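Local coordinates for protein triacylglycerol lipase (Rhizopus niveus, PDB 1LGY) that hydrolyses the ester bonds of triacylglycerols and their partial glycerides with strong 1,3-positional specificity, releasing fatty acids, at residues Ala12-Phe17 with Ser259-Asn264; Lys19-Ala24 with Phe173-Pro178; Met156-Tyr159 with Arg164-Pro167. All coordinates share one frame; numbering follows the deposited sequence.

In the fold
From the N terminus the chain soon enters helix 11-26, which serves two contacts in succession. Its first half, 12-17, meets the hairpin 259-264 near the C terminus; contact 1 thus closes a loop of 241 residues, almost the whole enzyme. The next turns, 19-24, lie on strand 170-175 of the main sheet, so contact 2 closes a shorter loop of 148 residues within the first. Contact 3 closes a short local loop within that of contact 2, where the chain leaves helix 146-161 to enter the same strand. The three loops lie one within another along the chain, and none cross. Contacts 1 and 2 also touch each other, whereas contact 3 stands apart, about 19 Å from contact 2 between centres.

Contact 1. Residues Ala12-Phe17 with Ser259-Asn264; sequences AQIQEF and SYFDIN
The ring of F261 lies against the last turn of 12-17, overlapping the CB and carbonyl oxygen of F17 and coming near I14. It projects from the tip of a β-hairpin, strands 259-260 and 263-264 joined by a type I' turn from Y260 to I263, so the contact joins the C-terminal hairpin of this α/β-hydrolase to its N-terminal helix. F261 and D262 fill the two central turn positions with positive phi, and Y260 and I263 close it by backbone hydrogen bonds in both directions.

The far rim of the phenyl does the touching. CZ of F261 meets CB of F17 at 3.6 Å, F261 CE1 is 4.3 Å from CG2 of I14, and both I14 CG2 and the F17 oxygen approach the ring obliquely. F17 offers CB and backbone rather than its ring: with CG anti to its carbonyl carbon (chi1 -64°), the phenyl leads away from the hairpin, to Q197 and T199 of strand 196-201 and S223 of strand 221-227. I14 and F17, three residues apart, present neighbouring points of one helix side, where branched and aromatic hydrocarbon suits a buried surface.

No hydrogen bond crosses, and the fit rests mainly on apolar packing. The ring of F261 also touches T18 and A21 farther along the helix and T199 and I225 on the sheet, filling the angle between helix and sheet. Its preceding neighbour Y260 hydrogen-bonds through OH to D204, the catalytic aspartate. The closest approach is not between hydrocarbons: F261 CE2 lies 3.2 Å from the carbonyl O of F17.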
ATOM      1  N   ALA A  12       1.194  10.706  17.607  1.00 25.86           N
ATOM      2  CA  ALA A  12       2.416  10.628  16.820  1.00 24.38           C
ATOM      3  C   ALA A  12       2.358   9.637  15.675  1.00 25.35           C
ATOM      4  O   ALA A  12       2.916   9.932  14.605  1.00 28.61           O
ATOM      5  CB  ALA A  12       3.544  10.238  17.734  1.00 24.41           C
ATOM      6  N   GLN A  13       1.649   8.518  15.974  1.00 24.05           N
ATOM      7  CA  GLN A  13       1.328   7.442  15.048  1.00 23.48           C
ATOM      8  C   GLN A  13       0.163   7.844  14.186  1.00 24.22           C
ATOM      9  O   GLN A  13       0.077   7.428  13.038  1.00 25.90           O
ATOM     10  CB  GLN A  13       0.867   6.157  15.697  1.00 21.89           C
ATOM     11  CG  GLN A  13       1.925   5.477  16.497  1.00 20.07           C
ATOM     12  CD  GLN A  13       1.433   4.336  17.385  1.00 24.25           C
ATOM     13  OE1 GLN A  13       2.076   3.291  17.481  1.00 24.50           O
ATOM     14  NE2 GLN A  13       0.326   4.472  18.105  1.00 22.70           N
ATOM     15  N   ILE A  14      -0.781   8.627  14.685  1.00 21.93           N
ATOM     16  CA  ILE A  14      -1.879   9.055  13.830  1.00 20.84           C
ATOM     17  C   ILE A  14      -1.405  10.056  12.797  1.00 20.65           C
ATOM     18  O   ILE A  14      -1.920  10.147  11.690  1.00 19.85           O
ATOM     19  CB  ILE A  14      -2.956   9.665  14.674  1.00 21.46           C
ATOM     20  CG1 ILE A  14      -3.289   8.692  15.797  1.00 25.15           C
ATOM     21  CG2 ILE A  14      -4.193   9.924  13.834  1.00 23.00           C
ATOM     22  CD1 ILE A  14      -4.342   9.199  16.794  1.00 24.07           C
ATOM     23  N   GLN A  15      -0.361  10.767  13.157  1.00 19.22           N
ATOM     24  CA  GLN A  15       0.266  11.710  12.280  1.00 19.47           C
ATOM     25  C   GLN A  15       1.049  10.998  11.232  1.00 19.39           C
ATOM     26  O   GLN A  15       1.042  11.414  10.077  1.00 18.60           O
ATOM     27  CB  GLN A  15       1.209  12.603  13.040  1.00 25.68           C
ATOM     28  CG  GLN A  15       0.447  13.829  13.499  1.00 35.03           C
ATOM     29  CD  GLN A  15       0.816  14.284  14.901  1.00 39.26           C
ATOM     30  OE1 GLN A  15       1.870  14.880  15.137  1.00 39.12           O
ATOM     31  NE2 GLN A  15      -0.079  14.015  15.858  1.00 42.16           N
ATOM     32  N   GLU A  16       1.715   9.921  11.641  1.00 18.60           N
ATOM     33  CA  GLU A  16       2.520   9.173  10.699  1.00 18.38           C
ATOM     34  C   GLU A  16       1.629   8.489   9.692  1.00 17.02           C
ATOM     35  O   GLU A  16       1.906   8.555   8.510  1.00 18.20           O
ATOM     36  CB  GLU A  16       3.327   8.101  11.372  1.00 21.16           C
ATOM     37  CG  GLU A  16       4.764   8.099  10.850  1.00 29.29           C
ATOM     38  CD  GLU A  16       5.454   6.719  10.780  1.00 32.82           C
ATOM     39  OE1 GLU A  16       5.101   5.787  11.536  1.00 28.28           O
ATOM     40  OE2 GLU A  16       6.368   6.596   9.938  1.00 36.15           O
ATOM     41  N   PHE A  17       0.568   7.832  10.149  1.00 17.26           N
ATOM     42  CA  PHE A  17      -0.376   7.135   9.289  1.00 17.45           C
ATOM     43  C   PHE A  17      -1.114   8.145   8.410  1.00 20.23           C
ATOM     44  O   PHE A  17      -1.654   7.761   7.361  1.00 20.31           O
ATOM     45  CB  PHE A  17      -1.391   6.386  10.140  1.00 14.54           C
ATOM     46  CG  PHE A  17      -0.923   5.233  11.052  1.00 11.76           C
ATOM     47  CD1 PHE A  17       0.081   4.335  10.679  1.00 15.57           C
ATOM     48  CD2 PHE A  17      -1.586   5.020  12.245  1.00  9.83           C
ATOM     49  CE1 PHE A  17       0.394   3.245  11.490  1.00 15.07           C
ATOM     50  CE2 PHE A  17      -1.278   3.939  13.056  1.00 10.02           C
ATOM     51  CZ  PHE A  17      -0.291   3.046  12.683  1.00 15.63           C
ATOM     52  N   SER A 259     -12.226   8.049   1.681  1.00  7.58           N
ATOM     53  CA  SER A 259     -11.538   9.113   2.388  1.00 14.21           C
ATOM     54  C   SER A 259     -10.804   8.520   3.560  1.00 11.25           C
ATOM     55  O   SER A 259     -11.319   7.585   4.116  1.00 10.19           O
ATOM     56  CB  SER A 259     -12.496  10.154   2.918  1.00 17.21           C
ATOM     57  OG  SER A 259     -13.667   9.481   3.368  1.00 33.21           O
ATOM     58  N   TYR A 260      -9.592   8.946   3.924  1.00 11.98           N
ATOM     59  CA  TYR A 260      -8.857   8.350   5.026  1.00 11.66           C
ATOM     60  C   TYR A 260      -8.334   9.522   5.760  1.00 13.30           C
ATOM     61  O   TYR A 260      -7.582  10.276   5.165  1.00 13.60           O
ATOM     62  CB  TYR A 260      -7.624   7.561   4.625  1.00 11.16           C
ATOM     63  CG  TYR A 260      -7.984   6.097   4.561  1.00 16.22           C
ATOM     64  CD1 TYR A 260      -8.835   5.658   3.543  1.00 13.43           C
ATOM     65  CD2 TYR A 260      -7.518   5.203   5.536  1.00 13.46           C
ATOM     66  CE1 TYR A 260      -9.236   4.326   3.492  1.00 12.13           C
ATOM     67  CE2 TYR A 260      -7.914   3.868   5.485  1.00 13.64           C
ATOM     68  CZ  TYR A 260      -8.771   3.465   4.458  1.00  5.92           C
ATOM     69  OH  TYR A 260      -9.197   2.193   4.381  1.00 14.63           O
ATOM     70  N   PHE A 261      -8.718   9.658   7.026  1.00 14.39           N
ATOM     71  CA  PHE A 261      -8.302  10.760   7.864  1.00 18.80           C
ATOM     72  C   PHE A 261      -8.666  12.079   7.163  1.00 20.38           C
ATOM     73  O   PHE A 261      -7.879  13.040   7.156  1.00 18.15           O
ATOM     74  CB  PHE A 261      -6.805  10.736   8.085  1.00 18.48           C
ATOM     75  CG  PHE A 261      -6.166   9.461   8.565  1.00 23.48           C
ATOM     76  CD1 PHE A 261      -6.297   9.072   9.893  1.00 22.65           C
ATOM     77  CD2 PHE A 261      -5.387   8.715   7.676  1.00 22.69           C
ATOM     78  CE1 PHE A 261      -5.633   7.928  10.328  1.00 23.78           C
ATOM     79  CE2 PHE A 261      -4.736   7.573   8.131  1.00 22.27           C
ATOM     80  CZ  PHE A 261      -4.852   7.174   9.455  1.00 19.43           C
ATOM     81  N   ASP A 262      -9.837  12.020   6.488  1.00 20.80           N
ATOM     82  CA  ASP A 262     -10.399  13.092   5.691  1.00 22.72           C
ATOM     83  C   ASP A 262      -9.705  13.604   4.436  1.00 20.58           C
ATOM     84  O   ASP A 262      -9.983  14.702   3.930  1.00 22.14           O
ATOM     85  CB  ASP A 262     -10.670  14.261   6.627  1.00 29.76           C
ATOM     86  CG  ASP A 262     -11.801  13.912   7.559  1.00 36.57           C
ATOM     87  OD1 ASP A 262     -12.829  13.410   7.093  1.00 41.99           O
ATOM     88  OD2 ASP A 262     -11.644  14.129   8.759  1.00 44.23           O
ATOM     89  N   ILE A 263      -8.808  12.789   3.876  1.00 18.63           N
ATOM     90  CA  ILE A 263      -8.117  13.114   2.632  1.00 12.24           C
ATOM     91  C   ILE A 263      -8.873  12.368   1.526  1.00 14.07           C
ATOM     92  O   ILE A 263      -9.117  11.172   1.726  1.00 17.81           O
ATOM     93  CB  ILE A 263      -6.658  12.640   2.728  1.00 12.35           C
ATOM     94  CG1 ILE A 263      -5.893  13.337   3.829  1.00 10.62           C
ATOM     95  CG2 ILE A 263      -6.006  12.947   1.398  1.00 12.60           C
ATOM     96  CD1 ILE A 263      -4.551  12.707   4.213  1.00 16.74           C
ATOM     97  N   ASN A 264      -9.309  12.951   0.391  1.00  8.07           N
ATOM     98  CA  ASN A 264      -9.939  12.137  -0.645  1.00 15.31           C
ATOM     99  C   ASN A 264      -8.912  11.183  -1.264  1.00 18.20           C
ATOM    100  O   ASN A 264      -7.783  11.541  -1.632  1.00 22.65           O
ATOM    101  CB  ASN A 264     -10.536  13.008  -1.757  1.00 13.49           C
ATOM    102  CG  ASN A 264     -10.972  12.266  -3.009  1.00 10.94           C
ATOM    103  OD1 ASN A 264     -10.286  12.338  -4.009  1.00 22.27           O
ATOM    104  ND2 ASN A 264     -12.042  11.505  -3.097  1.00 17.69           N
TER

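Contact 2. Residues Lys19-Ala24 with Phe173-Pro178; sequences KYAGIA and FTVGGP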
ATOM      1  N   LYS A  19       0.307  10.958   7.117  1.00 18.67           N
ATOM      2  CA  LYS A  19       1.289  11.423   6.153  1.00 15.09           C
ATOM      3  C   LYS A  19       1.299  10.502   4.978  1.00 16.32           C
ATOM      4  O   LYS A  19       1.364  10.969   3.849  1.00 21.53           O
ATOM      5  CB  LYS A  19       2.699  11.461   6.765  1.00 15.14           C
ATOM      6  CG  LYS A  19       3.824  11.733   5.800  1.00 10.13           C
ATOM      7  CD  LYS A  19       4.959  12.175   6.669  1.00 17.37           C
ATOM      8  CE  LYS A  19       6.091  12.754   5.828  1.00 19.42           C
ATOM      9  NZ  LYS A  19       7.125  11.757   5.629  1.00 23.50           N
ATOM     10  N   TYR A  20       1.169   9.204   5.248  1.00 17.64           N
ATOM     11  CA  TYR A  20       1.201   8.244   4.184  1.00 15.10           C
ATOM     12  C   TYR A  20      -0.095   8.038   3.459  1.00 16.41           C
ATOM     13  O   TYR A  20      -0.057   7.655   2.290  1.00 20.45           O
ATOM     14  CB  TYR A  20       1.712   6.962   4.740  1.00 15.50           C
ATOM     15  CG  TYR A  20       3.152   7.171   5.148  1.00 10.33           C
ATOM     16  CD1 TYR A  20       4.082   7.613   4.217  1.00 14.61           C
ATOM     17  CD2 TYR A  20       3.533   6.965   6.452  1.00 15.59           C
ATOM     18  CE1 TYR A  20       5.394   7.864   4.582  1.00 10.81           C
ATOM     19  CE2 TYR A  20       4.842   7.205   6.826  1.00 12.02           C
ATOM     20  CZ  TYR A  20       5.755   7.657   5.886  1.00 15.40           C
ATOM     21  OH  TYR A  20       7.056   7.925   6.270  1.00 22.91           O
ATOM     22  N   ALA A  21      -1.245   8.304   4.072  1.00 11.93           N
ATOM     23  CA  ALA A  21      -2.471   8.257   3.341  1.00  5.51           C
ATOM     24  C   ALA A  21      -2.449   9.413   2.353  1.00 11.78           C
ATOM     25  O   ALA A  21      -2.723   9.241   1.173  1.00 15.29           O
ATOM     26  CB  ALA A  21      -3.575   8.410   4.312  1.00 13.29           C
ATOM     27  N   GLY A  22      -1.979  10.594   2.780  1.00 15.77           N
ATOM     28  CA  GLY A  22      -1.824  11.773   1.923  1.00 12.32           C
ATOM     29  C   GLY A  22      -0.895  11.580   0.723  1.00 11.97           C
ATOM     30  O   GLY A  22      -1.164  12.133  -0.352  1.00 14.57           O
ATOM     31  N   ILE A  23       0.169  10.784   0.848  1.00  6.11           N
ATOM     32  CA  ILE A  23       1.052  10.524  -0.258  1.00  3.13           C
ATOM     33  C   ILE A  23       0.371   9.522  -1.150  1.00  5.57           C
ATOM     34  O   ILE A  23       0.290   9.761  -2.344  1.00  6.46           O
ATOM     35  CB  ILE A  23       2.393   9.984   0.258  1.00  6.46           C
ATOM     36  CG1 ILE A  23       3.075  11.093   1.112  1.00  2.06           C
ATOM     37  CG2 ILE A  23       3.264   9.582  -0.920  1.00  3.11           C
ATOM     38  CD1 ILE A  23       4.548  10.928   1.557  1.00  6.61           C
ATOM     39  N   ALA A  24      -0.202   8.441  -0.617  1.00  7.30           N
ATOM     40  CA  ALA A  24      -0.990   7.528  -1.447  1.00  9.78           C
ATOM     41  C   ALA A  24      -2.079   8.273  -2.233  1.00  7.26           C
ATOM     42  O   ALA A  24      -2.311   7.912  -3.371  1.00 11.43           O
ATOM     43  CB  ALA A  24      -1.641   6.495  -0.574  1.00  3.32           C
ATOM     44  N   PHE A 173       3.605   0.950   3.641  1.00  9.02           N
ATOM     45  CA  PHE A 173       2.408   1.492   4.277  1.00  7.57           C
ATOM     46  C   PHE A 173       1.203   1.373   3.386  1.00  8.70           C
ATOM     47  O   PHE A 173       1.355   1.761   2.235  1.00 10.75           O
ATOM     48  CB  PHE A 173       2.577   2.950   4.575  1.00  4.33           C
ATOM     49  CG  PHE A 173       3.371   3.215   5.832  1.00  2.12           C
ATOM     50  CD1 PHE A 173       4.768   3.180   5.809  1.00  9.42           C
ATOM     51  CD2 PHE A 173       2.708   3.569   6.998  1.00  3.88           C
ATOM     52  CE1 PHE A 173       5.494   3.511   6.963  1.00  9.73           C
ATOM     53  CE2 PHE A 173       3.440   3.892   8.140  1.00  6.95           C
ATOM     54  CZ  PHE A 173       4.824   3.865   8.123  1.00  2.00           C
ATOM     55  N   THR A 174       0.038   0.849   3.753  1.00  7.18           N
ATOM     56  CA  THR A 174      -1.081   0.944   2.825  1.00  7.73           C
ATOM     57  C   THR A 174      -2.347   1.444   3.496  1.00  7.03           C
ATOM     58  O   THR A 174      -2.550   1.237   4.679  1.00 10.72           O
ATOM     59  CB  THR A 174      -1.409  -0.448   2.135  1.00  7.06           C
ATOM     60  OG1 THR A 174      -1.998  -1.291   3.117  1.00  8.97           O
ATOM     61  CG2 THR A 174      -0.201  -1.176   1.588  1.00 10.06           C
ATOM     62  N   VAL A 175      -3.215   2.173   2.824  1.00 12.39           N
ATOM     63  CA  VAL A 175      -4.529   2.477   3.383  1.00 13.30           C
ATOM     64  C   VAL A 175      -5.553   1.781   2.463  1.00 10.67           C
ATOM     65  O   VAL A 175      -5.334   1.819   1.283  1.00  6.94           O
ATOM     66  CB  VAL A 175      -4.855   4.020   3.434  1.00 13.46           C
ATOM     67  CG1 VAL A 175      -4.009   4.696   4.474  1.00 11.78           C
ATOM     68  CG2 VAL A 175      -4.574   4.693   2.118  1.00 16.38           C
ATOM     69  N   GLY A 176      -6.620   1.088   2.890  1.00 11.98           N
ATOM     70  CA  GLY A 176      -7.609   0.482   1.979  1.00 14.42           C
ATOM     71  C   GLY A 176      -7.161  -0.798   1.271  1.00 13.03           C
ATOM     72  O   GLY A 176      -7.873  -1.319   0.422  1.00 13.06           O
ATOM     73  N   GLY A 177      -6.014  -1.381   1.616  1.00 14.30           N
ATOM     74  CA  GLY A 177      -5.476  -2.526   0.913  1.00 15.22           C
ATOM     75  C   GLY A 177      -6.318  -3.795   0.971  1.00 16.37           C
ATOM     76  O   GLY A 177      -6.732  -4.213   2.042  1.00 16.08           O
ATOM     77  N   PRO A 178      -6.586  -4.451  -0.159  1.00 15.03           N
ATOM     78  CA  PRO A 178      -7.115  -5.794  -0.238  1.00 15.31           C
ATOM     79  C   PRO A 178      -6.142  -6.830   0.234  1.00 15.74           C
ATOM     80  O   PRO A 178      -4.930  -6.589   0.260  1.00 19.37           O
ATOM     81  CB  PRO A 178      -7.452  -5.999  -1.695  1.00 16.55           C
ATOM     82  CG  PRO A 178      -6.496  -5.111  -2.425  1.00 16.13           C
ATOM     83  CD  PRO A 178      -6.516  -3.886  -1.509  1.00 17.26           C
TER
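Y20 lays its ring over F173, the two planes inclined at 33° with centroids 4.2 Å apart, an oblique meeting that is neither a parallel stack nor an edge-to-face pair. This is helix on sheet in an α/β-hydrolase fold: helix 19-24 runs over strand 173-175 with the short axes 8.2 Å apart and an angle of 73° between their directions.

The overlap is uneven. CD2 of Y20 stands above the centre of the F173 ring, 3.5 Å from its CE2, whereas F173 CD1 lies over one face of the tyrosine, displaced toward the rim. Because the planes diverge, one side of the tyrosine ring makes the close contacts: CE2 of Y20 is 3.6 Å from CZ of F173. Both aromatics carry CG anti to the carbonyl carbon, which brings the rings together in the gap between helix and strand. Large flat side chains suit this end of the contact, where they span the gap. Y20 continues onto I140 and Y77, and F173 onto Q197, so the pair bridges several strands.

Farther along the strand, at V175, the helix presents alanines, A21 and A24. Strand alternation turns F173 and V175 toward the helix and T174 away, and the branched V175 divides its methyls: CG1 meets A21 CB at 3.7 Å, while CG2 faces A24. The small CB groups allow the backbones to come close, with the CA atoms of A21 and V175 6.1 Å apart. V175 lies near D204 and H257 of the catalytic site without touching them, and A24 packs on what is probably the nucleophile elbow around S145. After V175 the strand ends, and G176 takes a positive phi that glycine readily accepts. The loosest of these touches is A24 CB to V175 CG2, at 4.4 Å.

Contact 3. Residues Met156-Tyr159 with Arg164-Pro167; sequences MDLY and RLSP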
ATOM      1  N   MET A 156       8.023  -6.599  -0.985  1.00  3.12           N
ATOM      2  CA  MET A 156       8.551  -7.948  -0.774  1.00  8.58           C
ATOM      3  C   MET A 156       9.560  -8.356  -1.815  1.00  7.82           C
ATOM      4  O   MET A 156      10.429  -9.149  -1.512  1.00 17.66           O
ATOM      5  CB  MET A 156       7.442  -9.005  -0.772  1.00  8.10           C
ATOM      6  CG  MET A 156       6.585  -8.925   0.449  1.00  7.67           C
ATOM      7  SD  MET A 156       7.616  -9.286   1.868  1.00 12.05           S
ATOM      8  CE  MET A 156       7.523  -7.755   2.720  1.00  2.16           C
ATOM      9  N   ASP A 157       9.480  -7.843  -3.033  1.00 10.47           N
ATOM     10  CA  ASP A 157      10.336  -8.189  -4.152  1.00  9.98           C
ATOM     11  C   ASP A 157      11.581  -7.363  -4.084  1.00 11.25           C
ATOM     12  O   ASP A 157      12.616  -7.811  -4.547  1.00  9.82           O
ATOM     13  CB  ASP A 157       9.616  -7.888  -5.453  1.00 15.87           C
ATOM     14  CG  ASP A 157      10.342  -8.324  -6.704  1.00 13.36           C
ATOM     15  OD1 ASP A 157      10.550  -9.524  -6.869  1.00 18.50           O
ATOM     16  OD2 ASP A 157      10.667  -7.465  -7.510  1.00 16.85           O
ATOM     17  N   LEU A 158      11.483  -6.132  -3.565  1.00 10.18           N
ATOM     18  CA  LEU A 158      12.665  -5.330  -3.320  1.00  9.25           C
ATOM     19  C   LEU A 158      13.477  -6.067  -2.253  1.00  9.22           C
ATOM     20  O   LEU A 158      14.687  -6.198  -2.382  1.00 12.63           O
ATOM     21  CB  LEU A 158      12.240  -3.959  -2.843  1.00  5.80           C
ATOM     22  CG  LEU A 158      11.833  -2.933  -3.878  1.00 10.66           C
ATOM     23  CD1 LEU A 158      11.154  -1.742  -3.160  1.00  5.21           C
ATOM     24  CD2 LEU A 158      13.053  -2.528  -4.711  1.00  2.37           C
ATOM     25  N   TYR A 159      12.833  -6.663  -1.245  1.00 11.97           N
ATOM     26  CA  TYR A 159      13.492  -7.423  -0.188  1.00  6.25           C
ATOM     27  C   TYR A 159      14.221  -8.627  -0.726  1.00  9.58           C
ATOM     28  O   TYR A 159      15.335  -8.957  -0.310  1.00  5.12           O
ATOM     29  CB  TYR A 159      12.497  -7.931   0.837  1.00  4.37           C
ATOM     30  CG  TYR A 159      13.157  -8.672   2.015  1.00 10.34           C
ATOM     31  CD1 TYR A 159      13.954  -7.928   2.906  1.00  7.36           C
ATOM     32  CD2 TYR A 159      13.002 -10.065   2.198  1.00  8.84           C
ATOM     33  CE1 TYR A 159      14.589  -8.554   3.962  1.00 11.05           C
ATOM     34  CE2 TYR A 159      13.646 -10.707   3.269  1.00 14.39           C
ATOM     35  CZ  TYR A 159      14.431  -9.926   4.131  1.00 16.23           C
ATOM     36  OH  TYR A 159      15.099 -10.491   5.182  1.00 25.13           O
ATOM     37  N   ARG A 164      20.851  -4.462  -0.681  1.00 14.19           N
ATOM     38  CA  ARG A 164      20.874  -3.278   0.187  1.00 17.27           C
ATOM     39  C   ARG A 164      19.610  -2.944   0.944  1.00 15.05           C
ATOM     40  O   ARG A 164      19.668  -2.080   1.810  1.00 21.31           O
ATOM     41  CB  ARG A 164      21.235  -2.068  -0.613  1.00 16.51           C
ATOM     42  CG  ARG A 164      22.662  -2.151  -1.196  1.00 19.46           C
ATOM     43  CD  ARG A 164      22.865  -1.082  -2.281  1.00 18.92           C
ATOM     44  NE  ARG A 164      22.227  -1.458  -3.528  1.00 13.52           N
ATOM     45  CZ  ARG A 164      22.134  -0.640  -4.567  1.00 15.00           C
ATOM     46  NH1 ARG A 164      22.624   0.594  -4.556  1.00 12.96           N
ATOM     47  NH2 ARG A 164      21.492  -1.066  -5.646  1.00 17.15           N
ATOM     48  N   LEU A 165      18.445  -3.540   0.646  1.00 16.03           N
ATOM     49  CA  LEU A 165      17.203  -3.248   1.352  1.00 12.07           C
ATOM     50  C   LEU A 165      16.903  -4.371   2.334  1.00 15.71           C
ATOM     51  O   LEU A 165      17.118  -5.581   2.126  1.00 13.79           O
ATOM     52  CB  LEU A 165      16.046  -3.094   0.369  1.00 13.28           C
ATOM     53  CG  LEU A 165      15.563  -1.732  -0.272  1.00  9.52           C
ATOM     54  CD1 LEU A 165      16.170  -0.511   0.327  1.00  5.75           C
ATOM     55  CD2 LEU A 165      16.047  -1.658  -1.637  1.00 11.47           C
ATOM     56  N   SER A 166      16.528  -3.873   3.518  1.00 16.47           N
ATOM     57  CA  SER A 166      16.241  -4.707   4.672  1.00 12.08           C
ATOM     58  C   SER A 166      15.351  -3.962   5.674  1.00 11.44           C
ATOM     59  O   SER A 166      14.941  -2.830   5.391  1.00 12.61           O
ATOM     60  CB  SER A 166      17.606  -5.102   5.249  1.00 11.84           C
ATOM     61  OG  SER A 166      18.080  -4.224   6.270  1.00 19.90           O
ATOM     62  N   PRO A 167      14.993  -4.457   6.867  1.00  7.88           N
ATOM     63  CA  PRO A 167      14.137  -3.735   7.762  1.00  8.74           C
ATOM     64  C   PRO A 167      14.664  -2.414   8.218  1.00 10.68           C
ATOM     65  O   PRO A 167      13.943  -1.756   8.947  1.00 17.76           O
ATOM     66  CB  PRO A 167      13.904  -4.672   8.900  1.00  4.20           C
ATOM     67  CG  PRO A 167      13.943  -6.023   8.267  1.00  2.42           C
ATOM     68  CD  PRO A 167      15.110  -5.843   7.331  1.00  7.78           C
TER
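Y159 presents the edge of its phenol ring to S166: the CA of S166 lies near the ring plane, 4.2 Å from CE1 of Y159, an approach that suits a residue as small as serine. L165 O and P167 CD come in obliquely, the oxygen 4.0 Å from Y159 CD1 and the proline carbon 4.4 Å from Y159 CE1. CD1 and CE1, one side of the ring, thus run alongside three successive residues. The tyrosine CG stands anti to the backbone N (chi1 -177°), which swings the ring out from the helix so that its end comes nearer the returning chain than CB does. Y188 and T192 of helix 183-192, together with I194, also touch the Y159 side chain, so a broad aromatic here joins two helices and a loop. P167, whose ring offers compact hydrocarbon, touches I194 too.

Y159 and L158 lie on helix 146-161, whose preceding strand 138-144 is followed in the sheet by the parallel strand 170-175: this is a β-α-β crossover, and 164-167 belongs to the connection that turns the chain back toward the second strand. Y159 and L165 are the closest in backbone, 5.8 Å between CA atoms.

L158 and L165 form the buried half. The L165 side chain sets off toward the helix, and its CD2 reaches CD2 of L158 at 4.4 Å, methyl to methyl. L165 also touches L131 of helix 110-133, while L158 touches F124 of that helix and L170, so the leucines pack between helix 146-161, helix 110-133 and the start of strand 170-175, where branched hydrocarbon suits a buried place. Polar groups of 164-167 find partners outside the two segments: R164 NE forms a salt bridge with E162 OE2, and S166 O accepts a hydrogen bond from N169 ND2.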